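Local atomic coordinates of 2-dehydro-3-deoxyphosphogluconate aldolase (Vibrio fischeri, PDB entry 3NZR), a protein that belongs to the KDGP aldolase family of enzymes, which are built on a TIM-barrel scaffold. Residues D50-V53 / E54-K58; Q78-M81 / V82-S86. All coordinates share one frame; numbering follows the deposited sequence.

Contact 1. Residues D50-V53 / E54-K58; sequences DTAV and EDMKK
The amide of Met56 donates to the carbonyl of Ala52 in the shortest of four successive i to i+4 bonds, Met56 N to Ala52 O being 2.8 Å with an N-H...O angle of 168°. On either side of it run Glu54 N to Asp50 O, Asp55 N to Thr51 O and Lys57 N to Val53 O; the Lys57 bond is the most bent, at 148°. Every carbonyl of 50-53 thus finds its amide in 54-57.

Aliphatic carbons of Glu54, Met56 and Lys57 also pack against these oxygens. Glu54 CG sits beside its own backbone N (chi1 -72°), which carries it to 3.4 Å from Asp50 O, while the carboxylate runs on outward. Lys57 does likewise, its CG 3.4 Å from Val53 O. Met56, a selenomethionine, has an extended chain, and its CE lies 4.3 Å from Ala52 CB.

Two polar side-chain ends are satisfied outside the segments: Thr51 OG1 hydrogen-bonds Asp48 OD1 just ahead of the segment, and Asp55 OD2 hydrogen-bonds the hydroxyl of Tyr46. Asp50 and Glu54, one turn apart, keep their like charges separated, with OD2 of Asp50 6.7 Å from OE2 of Glu54.

Ala52 and Met56 are buried, whereas Asp50, Glu54 and Lys57 are exposed. This division is that of an amphipathic outer helix, here helix 49-61 of the beta-alpha-beta unit between strands 37-42 and 67-70 of a TIM barrel.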
# COMPACT_ATOMS: atom_id res chain seq x y z
N ASP A 50 9.80 21.59 -2.03
CA ASP A 50 10.90 22.27 -1.37
C ASP A 50 10.44 23.47 -0.55
O ASP A 50 10.94 23.71 0.52
CB ASP A 50 11.93 22.72 -2.42
CG ASP A 50 12.64 21.52 -3.08
OD1 ASP A 50 12.71 20.40 -2.46
OD2 ASP A 50 13.12 21.70 -4.23
N THR A 51 9.49 24.20 -1.09
CA THR A 51 8.87 25.33 -0.40
C THR A 51 8.16 24.89 0.88
O THR A 51 8.28 25.52 1.92
CB THR A 51 7.90 26.03 -1.39
OG1 THR A 51 8.65 26.45 -2.57
CG2 THR A 51 7.20 27.27 -0.76
N ALA A 52 7.45 23.77 0.81
CA ALA A 52 6.79 23.19 2.02
C ALA A 52 7.86 22.66 3.04
O ALA A 52 7.77 22.87 4.23
CB ALA A 52 5.86 22.09 1.61
N VAL A 53 8.92 22.03 2.55
CA VAL A 53 9.90 21.48 3.45
C VAL A 53 10.58 22.61 4.26
O VAL A 53 10.77 22.47 5.48
CB VAL A 53 10.91 20.63 2.71
CG1 VAL A 53 12.12 20.31 3.59
CG2 VAL A 53 10.26 19.33 2.14
N GLU A 54 10.94 23.69 3.58
CA GLU A 54 11.59 24.86 4.26
C GLU A 54 10.71 25.49 5.32
O GLU A 54 11.16 25.79 6.42
CB GLU A 54 11.98 25.94 3.22
CG GLU A 54 13.18 25.51 2.35
CD GLU A 54 13.66 26.62 1.36
OE1 GLU A 54 13.26 27.81 1.54
OE2 GLU A 54 14.45 26.29 0.41
N ASP A 55 9.43 25.66 5.00
CA ASP A 55 8.50 26.23 5.99
C ASP A 55 8.31 25.24 7.13
O ASP A 55 8.43 25.59 8.31
CB ASP A 55 7.14 26.58 5.38
CG ASP A 55 6.51 27.83 5.99
OD1 ASP A 55 7.28 28.74 6.42
OD2 ASP A 55 5.27 27.93 6.02
N MSE A 56 8.03 23.99 6.79
CA MSE A 56 7.79 23.04 7.87
C MSE A 56 8.92 22.91 8.87
O MSE A 56 8.65 22.69 10.02
CB MSE A 56 7.33 21.70 7.33
CG MSE A 56 5.89 21.82 7.02
SE MSE A 56 5.26 20.21 6.21
CE MSE A 56 3.71 20.88 5.18
N LYS A 57 10.15 23.13 8.44
CA LYS A 57 11.25 23.12 9.37
C LYS A 57 11.10 24.21 10.43
O LYS A 57 11.41 24.00 11.59
CB LYS A 57 12.56 23.26 8.63
CG LYS A 57 13.03 21.93 7.92
CD LYS A 57 14.47 22.02 7.38
CE LYS A 57 14.72 23.28 6.53
NZ LYS A 57 16.11 23.40 6.00
N LYS A 58 10.57 25.36 10.07
CA LYS A 58 10.36 26.41 11.09
C LYS A 58 9.31 26.02 12.10
O LYS A 58 9.37 26.40 13.26
CB LYS A 58 9.95 27.73 10.46
CG LYS A 58 11.06 28.34 9.71
CD LYS A 58 10.60 29.33 8.65
CE LYS A 58 11.83 29.99 7.99
NZ LYS A 58 11.51 30.40 6.63

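Contact 2. Residues Q78-M81 / V82-S86; sequences QSMM and VSLIS
Met81 and Ile85, one helical turn apart, make the closer of two apolar side-chain contacts here, with Met81 CG 3.8 Å from Ile85 CD1. Chi1 of Ile85, -70°, sets CG1 beside the backbone N and brings it to 3.1 Å from Met81 O, so the branch lies over a carbonyl as well as meeting the selenomethionine. The other contact joins Met80 and Leu84: Met80 CG is 4.1 Å from Leu84 CD1, and the bend at chi2 (56°) turns SE of Met80 back to 4.2 Å from Leu84 CG. In each pair the two side chains pass at a slant.

These residues belong to helix 79-89, the outer layer of the beta-alpha-beta unit between strands 67-70 and 93-94 in the TIM barrel. Val82, Ile85 and Ser86 touch Val69 of the strand beneath, while Met80 and Leu84 reach helix 101-108.

Backbone bonds run from Val82, Ser83, Leu84 and Ile85 to the carbonyls of Gln78, Ser79, Met80 and Met81; the shortest is Ile85 N to Met81 O, 2.8 Å.

Hydroxyls add a further set of polar links. A water bridges the two serines on one face of the helix, donating to Ser79 OG at 3.1 Å and lying 2.8 Å from Ser83 OG. Those hydroxyls are also bonded to Gln96 and Ser104 respectively, which ties this buried polar patch to neighbouring parts of the chain. Further along, Val82 O is gripped twice by Ser86, whose N and OG approach from opposite faces of the carbonyl plane; the hydroxyl donates at 2.8 Å.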
# COMPACT_ATOMS: atom_id res chain seq x y z
N GLN A 78 -2.87 14.99 -2.99
CA GLN A 78 -1.73 15.51 -2.28
C GLN A 78 -0.88 14.37 -1.72
O GLN A 78 0.11 14.63 -1.05
CB GLN A 78 -2.21 16.43 -1.13
CG GLN A 78 -2.91 17.67 -1.69
CD GLN A 78 -1.94 18.56 -2.46
OE1 GLN A 78 -0.87 18.93 -1.96
NE2 GLN A 78 -2.28 18.84 -3.68
N SER A 79 -1.28 13.09 -1.94
CA SER A 79 -0.62 11.95 -1.26
C SER A 79 0.86 11.87 -1.56
O SER A 79 1.65 11.77 -0.63
CB SER A 79 -1.31 10.65 -1.68
OG SER A 79 -0.77 9.58 -0.98
N MSE A 80 1.24 11.92 -2.84
CA MSE A 80 2.66 11.78 -3.13
C MSE A 80 3.46 12.95 -2.57
O MSE A 80 4.57 12.80 -2.08
CB MSE A 80 2.92 11.57 -4.60
CG MSE A 80 4.38 11.36 -4.92
SE MSE A 80 5.33 9.84 -3.95
CE MSE A 80 4.60 8.33 -5.11
N MSE A 81 2.88 14.14 -2.61
CA MSE A 81 3.59 15.27 -2.10
C MSE A 81 3.82 15.17 -0.62
O MSE A 81 4.86 15.52 -0.13
CB MSE A 81 2.84 16.56 -2.42
CG MSE A 81 3.68 17.81 -2.25
SE MSE A 81 2.65 19.42 -2.72
CE MSE A 81 2.92 19.38 -4.71
N VAL A 82 2.83 14.63 0.12
CA VAL A 82 3.02 14.42 1.52
C VAL A 82 4.12 13.43 1.78
O VAL A 82 4.88 13.65 2.67
CB VAL A 82 1.67 13.98 2.22
CG1 VAL A 82 2.00 13.42 3.63
CG2 VAL A 82 0.71 15.17 2.27
N SER A 83 4.27 12.34 1.00
CA SER A 83 5.26 11.40 1.19
C SER A 83 6.60 12.03 0.92
O SER A 83 7.51 11.83 1.73
CB SER A 83 5.10 10.22 0.20
OG SER A 83 3.95 9.39 0.48
N LEU A 84 6.75 12.78 -0.18
CA LEU A 84 8.06 13.37 -0.53
C LEU A 84 8.43 14.46 0.49
O LEU A 84 9.56 14.57 0.92
CB LEU A 84 8.00 14.04 -1.90
CG LEU A 84 7.82 13.05 -3.03
CD1 LEU A 84 7.58 13.80 -4.34
CD2 LEU A 84 9.08 12.22 -3.16
N ILE A 85 7.47 15.28 0.89
CA ILE A 85 7.73 16.24 2.01
C ILE A 85 8.20 15.56 3.30
O ILE A 85 9.18 16.00 3.95
CB ILE A 85 6.46 17.05 2.30
CG1 ILE A 85 6.16 18.01 1.15
CG2 ILE A 85 6.57 17.86 3.63
CD1 ILE A 85 4.78 18.64 1.26
N SER A 86 7.50 14.53 3.74
CA SER A 86 7.81 13.86 4.98
C SER A 86 9.20 13.21 4.94
O SER A 86 9.91 13.15 5.93
CB SER A 86 6.72 12.83 5.34
OG SER A 86 5.42 13.47 5.43
O HOH W 1 2.12 8.69 -1.48

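Overall arrangement
Followed from the N terminus, the chain passes through contact 1 on helix 49-61, runs through strand 67-70 of the parallel barrel sheet, and then enters contact 2 on helix 79-89. Each contact closes only a turn of its own helix, so the two are in series, neither nested nor crossed. Their centres lie about 13 Å apart, yet the helices meet directly: Ala52 CB is 3.6 Å from Ile85 CD1, and the selenium of Met56 is 3.7 Å from Ile85 CG2. Ile85, which also rests on Val69, thereby joins two successive outer helices to the strand that links them, within consecutive beta-alpha-beta units of the TIM barrel.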